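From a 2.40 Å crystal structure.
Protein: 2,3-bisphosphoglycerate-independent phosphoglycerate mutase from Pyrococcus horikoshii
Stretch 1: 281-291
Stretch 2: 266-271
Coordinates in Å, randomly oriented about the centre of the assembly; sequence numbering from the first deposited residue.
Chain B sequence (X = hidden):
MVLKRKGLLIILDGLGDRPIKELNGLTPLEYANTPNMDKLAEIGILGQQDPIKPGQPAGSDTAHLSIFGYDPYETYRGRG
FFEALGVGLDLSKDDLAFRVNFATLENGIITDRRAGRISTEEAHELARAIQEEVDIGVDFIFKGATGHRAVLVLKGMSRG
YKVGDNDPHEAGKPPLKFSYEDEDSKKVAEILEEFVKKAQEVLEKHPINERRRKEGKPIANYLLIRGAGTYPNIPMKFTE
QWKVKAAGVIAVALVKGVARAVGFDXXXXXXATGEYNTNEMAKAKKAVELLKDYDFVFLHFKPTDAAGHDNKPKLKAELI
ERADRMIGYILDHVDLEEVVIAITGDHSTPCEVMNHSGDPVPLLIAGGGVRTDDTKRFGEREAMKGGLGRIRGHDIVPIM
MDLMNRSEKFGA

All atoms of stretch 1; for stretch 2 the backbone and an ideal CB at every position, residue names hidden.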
# COMPACT_ATOMS: atom_id res chain seq x y z
N MET B 281 7.57 -9.11 12.45
CA MET B 281 6.59 -10.03 13.01
C MET B 281 7.02 -10.51 14.40
O MET B 281 6.23 -10.96 15.22
CB MET B 281 6.42 -11.23 12.05
CG MET B 281 5.88 -10.84 10.67
SD MET B 281 4.36 -9.86 10.74
CE MET B 281 3.17 -11.16 10.37
N ALA B 282 8.35 -10.45 14.62
CA ALA B 282 8.89 -10.80 15.93
C ALA B 282 8.59 -9.72 16.96
O ALA B 282 8.35 -9.99 18.13
CB ALA B 282 10.40 -10.99 15.80
N LYS B 283 8.58 -8.47 16.49
CA LYS B 283 8.27 -7.34 17.36
C LYS B 283 6.80 -7.39 17.77
O LYS B 283 6.44 -7.14 18.93
CB LYS B 283 8.58 -6.02 16.64
CG LYS B 283 10.07 -5.69 16.61
CD LYS B 283 10.33 -4.43 15.79
CE LYS B 283 11.80 -4.07 15.84
NZ LYS B 283 12.13 -3.00 14.87
N ALA B 284 5.95 -7.74 16.79
CA ALA B 284 4.52 -7.83 17.03
C ALA B 284 4.24 -8.97 18.00
O ALA B 284 3.47 -8.82 18.96
CB ALA B 284 3.78 -8.07 15.72
N LYS B 285 4.88 -10.11 17.74
CA LYS B 285 4.72 -11.29 18.59
C LYS B 285 5.01 -10.89 20.04
O LYS B 285 4.21 -11.17 20.95
CB LYS B 285 5.67 -12.40 18.11
CG LYS B 285 5.43 -13.78 18.71
CD LYS B 285 6.04 -13.92 20.10
CE LYS B 285 5.97 -15.37 20.60
NZ LYS B 285 4.57 -15.85 20.77
N LYS B 286 6.14 -10.21 20.24
CA LYS B 286 6.54 -9.77 21.58
C LYS B 286 5.59 -8.73 22.19
O LYS B 286 5.26 -8.80 23.39
CB LYS B 286 7.98 -9.21 21.55
CG LYS B 286 8.54 -8.86 22.92
CD LYS B 286 8.54 -10.08 23.84
CE LYS B 286 8.92 -9.72 25.27
NZ LYS B 286 8.79 -10.90 26.19
N ALA B 287 5.16 -7.75 21.38
CA ALA B 287 4.24 -6.70 21.85
C ALA B 287 3.00 -7.33 22.46
O ALA B 287 2.55 -6.94 23.55
CB ALA B 287 3.84 -5.79 20.68
N VAL B 288 2.44 -8.32 21.75
CA VAL B 288 1.25 -9.04 22.21
C VAL B 288 1.53 -9.73 23.55
O VAL B 288 0.67 -9.74 24.45
CB VAL B 288 0.81 -10.10 21.19
CG1 VAL B 288 -0.47 -10.79 21.67
CG2 VAL B 288 0.59 -9.44 19.83
N GLU B 289 2.71 -10.33 23.69
CA GLU B 289 3.09 -11.01 24.93
C GLU B 289 3.10 -10.02 26.09
O GLU B 289 2.44 -10.23 27.11
CB GLU B 289 4.50 -11.63 24.82
CG GLU B 289 4.60 -12.93 24.03
CD GLU B 289 6.01 -13.52 24.07
OE1 GLU B 289 6.50 -13.84 25.19
OE2 GLU B 289 6.65 -13.65 22.99
N LEU B 290 3.85 -8.92 25.91
CA LEU B 290 3.97 -7.87 26.93
C LEU B 290 2.64 -7.26 27.37
O LEU B 290 2.49 -6.87 28.53
CB LEU B 290 4.91 -6.76 26.44
CG LEU B 290 6.36 -7.20 26.18
CD1 LEU B 290 7.10 -6.09 25.44
CD2 LEU B 290 7.05 -7.53 27.51
N LEU B 291 1.67 -7.17 26.46
CA LEU B 291 0.38 -6.60 26.83
C LEU B 291 -0.25 -7.40 27.97
O LEU B 291 -1.03 -6.86 28.76
CB LEU B 291 -0.57 -6.57 25.61
CG LEU B 291 -0.45 -5.33 24.70
CD1 LEU B 291 -1.25 -5.53 23.42
CD2 LEU B 291 -0.97 -4.09 25.45
N UNK B 266 12.65 -1.91 28.55
CA UNK B 266 12.89 -2.17 27.14
C UNK B 266 13.26 -3.61 26.76
O UNK B 266 14.05 -4.27 27.44
CB UNK B 266 14.01 -1.24 26.67
N UNK B 267 12.64 -4.08 25.68
CA UNK B 267 12.87 -5.43 25.15
C UNK B 267 13.27 -5.34 23.69
O UNK B 267 12.79 -4.47 22.95
CB UNK B 267 11.63 -6.31 25.31
N UNK B 268 14.16 -6.24 23.28
CA UNK B 268 14.62 -6.32 21.90
C UNK B 268 14.55 -7.80 21.56
O UNK B 268 15.49 -8.56 21.81
CB UNK B 268 16.02 -5.74 21.71
N UNK B 269 13.42 -8.25 20.99
CA UNK B 269 13.26 -9.66 20.63
C UNK B 269 14.26 -10.13 19.57
O UNK B 269 14.88 -9.32 18.88
CB UNK B 269 11.84 -9.90 20.13
N UNK B 270 14.41 -11.46 19.47
CA UNK B 270 15.33 -12.07 18.51
C UNK B 270 14.96 -11.66 17.08
O UNK B 270 13.82 -11.87 16.64
CB UNK B 270 15.32 -13.59 18.65
N UNK B 271 15.91 -11.06 16.36
CA UNK B 271 15.65 -10.65 14.98
C UNK B 271 15.48 -9.16 14.75
O UNK B 271 15.67 -8.67 13.63
CB UNK B 271 14.39 -11.36 14.48

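Stretch 1 is a helix throughout most or all of its length; the carbonyls of M281 to A287 accept the usual bonds from the amide four residues on (K286 N to A282 O, 3.1 Å; L290 N to K286 O, 2.9 Å). What it offers stretch 2 is therefore mainly side-chain surface: A282, K283, K286 and L290.

Position 266 has extended angles (-77/137), and its CA-to-CB bond points away from the helix. No atom of stretch 1 lies within 5.5 Å of the ideal CB, so the helix sets no preference; the extended backbone is compatible with many residues, beta-branched ones included. The deposited residue is V266, with chi1 in t and no contact to the helix.

At position 267 the strand continues (-126/145) and the direction reverses. The ideal CB points toward stretch 1, 4.4 Å from K286 CE and 4.5 Å from L290 CD1. These are aliphatic carbons, so a sizeable apolar or aromatic side chain would suit: leucine, methionine, phenylalanine, tyrosine or tryptophan. The residue is Y267, chi1 m. L290 CD2 lies over one face of its ring, 3.7 Å from the centroid and 22° off the normal, a CH-pi contact whose closest pair is L290 CD2 to Y267 CE1 at 3.5 Å. K286 CE approaches Y267 CD2 obliquely at 3.8 Å, contributing a methylene to the packing. The hydroxyl is hydrogen-bonded elsewhere in the structure.

Position 268 (-134/93) points away, with nothing of the helix near its ideal CB; stretch 1 leaves the choice open. It is T268, chi1 m.

Position 269 has the shortest CA-to-CA distance to the helix, 6.4 Å from its CA to the CA of K283. The ideal CB points toward the helix, 4.0 Å from A282 O and 4.2 Å from K286 CB. A compact side chain such as alanine, valine or proline would suit, and phi/psi of -63/163 admits proline. P269 places its ring against the helix: CG is 3.9 Å from A282 O and 4.1 Å from K283 CA, while CB is 4.1 Å from K286 CB. These are packing contacts, and A282 O already accepts the bond from K286 N.

Position 270 (-59/123) directs its CB sideways, clear of stretch 1, so polar or charged residues fit readily. In E270 the side chain ends leading away; the contact comes from its backbone, O lying 3.6 Å from A282 CB.

Position 271 has a positive phi (106/-22). An ideal CB would sit 4.2 Å from A282 CB and, more decisively, be jammed against the preceding carbonyl oxygen. The backbone alone calls for glycine, and the residue is G271.

Stretch 2 (266-271) VYTPEG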
# COMPACT_ATOMS: atom_id res chain seq x y z
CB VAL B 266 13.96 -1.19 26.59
CG1 VAL B 266 14.26 -1.49 25.12
CG2 VAL B 266 13.46 0.24 26.74
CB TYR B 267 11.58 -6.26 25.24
CG TYR B 267 11.13 -6.55 26.66
CD1 TYR B 267 10.32 -5.64 27.34
CD2 TYR B 267 11.50 -7.73 27.31
CE1 TYR B 267 9.89 -5.89 28.64
CE2 TYR B 267 11.07 -7.99 28.62
CZ TYR B 267 10.27 -7.07 29.28
OH TYR B 267 9.84 -7.32 30.57
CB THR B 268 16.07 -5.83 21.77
OG1 THR B 268 16.23 -4.57 22.43
CG2 THR B 268 16.44 -5.69 20.29
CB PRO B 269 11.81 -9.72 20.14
CG PRO B 269 11.65 -8.39 19.48
CD PRO B 269 12.28 -7.45 20.49
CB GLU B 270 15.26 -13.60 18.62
CG GLU B 270 15.72 -14.16 19.97
CD GLU B 270 17.22 -13.98 20.20
OE1 GLU B 270 18.02 -14.45 19.36
OE2 GLU B 270 17.60 -13.37 21.23
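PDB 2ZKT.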